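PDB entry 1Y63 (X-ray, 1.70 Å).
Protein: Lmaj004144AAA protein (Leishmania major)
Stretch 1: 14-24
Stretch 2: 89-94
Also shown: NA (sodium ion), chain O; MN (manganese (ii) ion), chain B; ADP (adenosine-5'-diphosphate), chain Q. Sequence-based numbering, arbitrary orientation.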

# COMPACT_ATOMS: atom_id res chain seq x y z
N LEU A 14 -2.09 -5.39 -2.44
CA LEU A 14 -1.41 -4.43 -1.59
C LEU A 14 -0.88 -3.31 -2.46
O LEU A 14 -0.25 -3.57 -3.46
CB LEU A 14 -0.26 -5.08 -0.84
CG LEU A 14 0.63 -4.16 0.02
CD1 LEU A 14 -0.20 -3.50 1.11
CD2 LEU A 14 1.77 -4.99 0.60
N ILE A 15 -1.19 -2.07 -2.07
CA ILE A 15 -0.60 -0.86 -2.68
C ILE A 15 0.34 -0.26 -1.64
O ILE A 15 -0.06 0.09 -0.52
CB ILE A 15 -1.66 0.20 -3.09
CG1 ILE A 15 -2.86 -0.41 -3.83
CG2 ILE A 15 -0.98 1.30 -3.89
CD1 ILE A 15 -2.55 -1.11 -5.09
N THR A 16 1.62 -0.20 -1.98
CA THR A 16 2.63 0.31 -1.07
C THR A 16 3.52 1.34 -1.81
O THR A 16 3.32 1.60 -3.00
CB THR A 16 3.42 -0.86 -0.43
OG1 THR A 16 4.23 -0.36 0.64
CG2 THR A 16 4.33 -1.58 -1.48
N GLY A 17 4.45 1.96 -1.09
CA GLY A 17 5.16 3.10 -1.60
C GLY A 17 5.35 4.15 -0.53
O GLY A 17 4.61 4.20 0.46
N THR A 18 6.34 4.99 -0.72
CA THR A 18 6.60 6.11 0.17
C THR A 18 5.35 6.97 0.40
O THR A 18 4.51 7.14 -0.52
CB THR A 18 7.67 7.01 -0.48
OG1 THR A 18 8.77 6.21 -0.87
CG2 THR A 18 8.13 8.08 0.46
N PRO A 19 5.19 7.50 1.63
CA PRO A 19 4.16 8.51 1.82
C PRO A 19 4.21 9.59 0.72
O PRO A 19 5.28 10.10 0.38
CB PRO A 19 4.51 9.09 3.20
CG PRO A 19 5.10 7.93 3.92
CD PRO A 19 5.93 7.24 2.89
N GLY A 20 3.04 9.87 0.17
CA GLY A 20 2.84 10.88 -0.85
C GLY A 20 2.87 10.33 -2.28
O GLY A 20 2.59 11.11 -3.21
N THR A 21 3.19 9.05 -2.49
CA THR A 21 3.23 8.47 -3.83
C THR A 21 1.88 8.19 -4.49
O THR A 21 1.82 7.94 -5.71
CB THR A 21 4.08 7.17 -3.87
OG1 THR A 21 3.62 6.24 -2.88
CG2 THR A 21 5.55 7.52 -3.64
N GLY A 22 0.81 8.19 -3.70
CA GLY A 22 -0.54 8.05 -4.22
C GLY A 22 -1.29 6.81 -3.84
O GLY A 22 -2.25 6.44 -4.53
N LYS A 23 -0.88 6.15 -2.76
CA LYS A 23 -1.47 4.84 -2.37
C LYS A 23 -2.95 4.91 -2.10
O LYS A 23 -3.74 4.14 -2.64
CB LYS A 23 -0.74 4.26 -1.16
CG LYS A 23 0.74 4.05 -1.30
CD LYS A 23 1.33 3.54 -0.01
CE LYS A 23 1.25 4.50 1.13
NZ LYS A 23 2.07 5.74 0.85
N THR A 24 -3.34 5.86 -1.25
CA THR A 24 -4.74 5.98 -0.86
C THR A 24 -5.59 6.38 -2.04
O THR A 24 -6.70 5.82 -2.25
CB THR A 24 -4.88 6.96 0.33
OG1 THR A 24 -4.12 6.45 1.44
CG2 THR A 24 -6.37 7.10 0.72
N ASP A 89 -3.74 -0.71 1.78
CA ASP A 89 -3.01 0.51 1.49
C ASP A 89 -2.08 0.79 2.66
O ASP A 89 -2.57 1.04 3.75
CB ASP A 89 -4.11 1.58 1.30
CG ASP A 89 -3.68 2.97 1.51
OD1 ASP A 89 -2.49 3.27 1.56
OD2 ASP A 89 -4.61 3.82 1.55
N TYR A 90 -0.76 0.67 2.46
CA TYR A 90 0.21 0.92 3.57
C TYR A 90 1.59 1.20 3.04
O TYR A 90 1.98 0.63 2.03
CB TYR A 90 0.28 -0.28 4.54
CG TYR A 90 0.86 0.02 5.92
CD1 TYR A 90 0.48 1.16 6.63
CD2 TYR A 90 1.70 -0.89 6.57
CE1 TYR A 90 0.97 1.41 7.91
CE2 TYR A 90 2.17 -0.66 7.85
CZ TYR A 90 1.80 0.48 8.51
OH TYR A 90 2.28 0.72 9.79
N HIS A 91 2.34 2.03 3.76
CA HIS A 91 3.68 2.43 3.35
C HIS A 91 4.70 1.31 3.55
O HIS A 91 5.76 1.34 2.96
CB HIS A 91 4.12 3.71 4.06
CG HIS A 91 4.26 3.57 5.55
ND1 HIS A 91 3.35 4.08 6.44
CD2 HIS A 91 5.23 2.98 6.29
CE1 HIS A 91 3.75 3.80 7.68
NE2 HIS A 91 4.87 3.12 7.61
N SER A 92 4.36 0.33 4.39
CA SER A 92 5.22 -0.82 4.65
C SER A 92 4.58 -2.07 4.13
O SER A 92 3.38 -2.11 3.90
CB SER A 92 5.48 -0.96 6.13
OG SER A 92 6.18 0.18 6.63
N SER A 93 5.38 -3.11 3.95
CA SER A 93 4.87 -4.36 3.36
C SER A 93 5.47 -5.65 3.94
O SER A 93 4.81 -6.68 3.88
CB SER A 93 5.07 -4.39 1.84
OG SER A 93 6.44 -4.36 1.50
N GLU A 94 6.68 -5.59 4.50
CA GLU A 94 7.37 -6.79 4.96
C GLU A 94 6.60 -7.50 6.06
O GLU A 94 6.66 -8.73 6.18
CB GLU A 94 8.78 -6.42 5.44
CG GLU A 94 9.48 -7.47 6.28
CD GLU A 94 10.88 -7.05 6.62
OE1 GLU A 94 11.08 -5.98 7.23
OE2 GLU A 94 11.80 -7.82 6.26
NA NA O . 14.00 -7.43 5.36
MN MN B . -2.47 7.45 2.35
PB ADP Q . -0.32 8.36 -0.01
O1B ADP Q . 0.40 9.12 1.09
O2B ADP Q . 0.65 7.46 -0.75
O3B ADP Q . -1.59 7.66 0.44
PA ADP Q . -2.18 10.07 -1.45
O1A ADP Q . -3.07 9.09 -2.19
O2A ADP Q . -2.74 10.63 -0.14
O3A ADP Q . -0.75 9.44 -1.17
O5' ADP Q . -1.79 11.28 -2.42
C5' ADP Q . -1.62 12.58 -1.87
C4' ADP Q . -2.10 13.54 -2.93
O4' ADP Q . -1.34 13.35 -4.12
C3' ADP Q . -3.54 13.32 -3.35
O3' ADP Q . -4.49 13.92 -2.47
C2' ADP Q . -3.54 13.94 -4.72
O2' ADP Q . -3.54 15.36 -4.62
C1' ADP Q . -2.18 13.57 -5.25
N9 ADP Q . -2.09 12.37 -6.09
C8 ADP Q . -2.03 11.04 -5.73
N7 ADP Q . -1.87 10.25 -6.81
C5 ADP Q . -1.80 11.10 -7.90
C6 ADP Q . -1.62 10.89 -9.33
N6 ADP Q . -1.47 9.65 -9.83
N1 ADP Q . -1.60 12.00 -10.10
C2 ADP Q . -1.75 13.24 -9.56
N3 ADP Q . -1.91 13.53 -8.26
C4 ADP Q . -1.94 12.47 -7.41
O HOH W 1 7.00 -1.65 1.14
O HOH W 2 -1.64 5.49 2.65
O HOH W 3 -3.40 7.32 4.36
O HOH W 4 -0.69 8.42 3.31
O HOH W 5 -3.49 9.39 2.12
O HOH W 6 13.42 -6.15 3.97

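Nucleotide-binding loops are often held in place by a neighbouring segment that also helps position the metal, and the two stretches here illustrate how few direct bonds this requires. The shortest is between side chains: Thr 24 OG1 donates to Asp 89 OD2 at 2.7 Å. Thr 24 OG1 also lies 2.1 Å from the manganese ion, MN, so its lone pairs serve the metal while its proton goes to the carboxylate. Asp 89, with chi1 at 157° (t), brings both oxygens to bear, since OD1 accepts a 2.6 Å hydrogen bond from a water that is itself a manganese ligand. The aspartate thus reaches the metal through a threonine and a water rather than by direct coordination.

A second polar link joins the main chains. Ile 15 and Asp 89 form a parallel bridge, and Tyr 90 N donates to Ile 15 O at 3.1 Å in a nearly straight bond. Ile 15 O also receives a CA-H...O contact from Asp 89 CA at 3.6 Å. One residue on, Thr 16 OG1 donates to Tyr 90 O at 2.8 Å, and the CA of Thr 16 approaches that oxygen to 3.2 Å. Threonine suits this buried position because its short side chain, in the t rotamer, places a donor beside a carbonyl of the other stretch. Its hydroxyl also accepts a hydrogen bond from a water, 3.1 Å from Thr 16 OG1 and 2.8 Å from Ser 93 OG, which extends the link to Ser 93.

Lys 23 combines polar and packing roles. Its NZ donates to ADP O2B at 2.7 Å and to Gly 17 O at 3.0 Å, tying the loop to the phosphate, while its aliphatic portion lies along the second stretch: Lys 23 CB is 3.4 Å from Asp 89 OD1, and Lys 23 CD is 3.6 Å from Tyr 90 O. At Gly 17 the backbone angles call for glycine, and a CB would also clash with Thr 21 OG1; the carbonyl receives a CA-H...O contact from His 91, with CA 3.5 Å from Gly 17 O.

Apolar packing completes the contact. Leu 14 sets CD2 3.6 Å from Ser 93 CB, and Pro 19 CD rests 4.1 Å from His 91 CB, although the histidine's CA-to-CB bond points away overall. Altogether 466 Å² is buried, with Asp 89 contributing the largest share, in keeping with its part in both the bridge and the metal site.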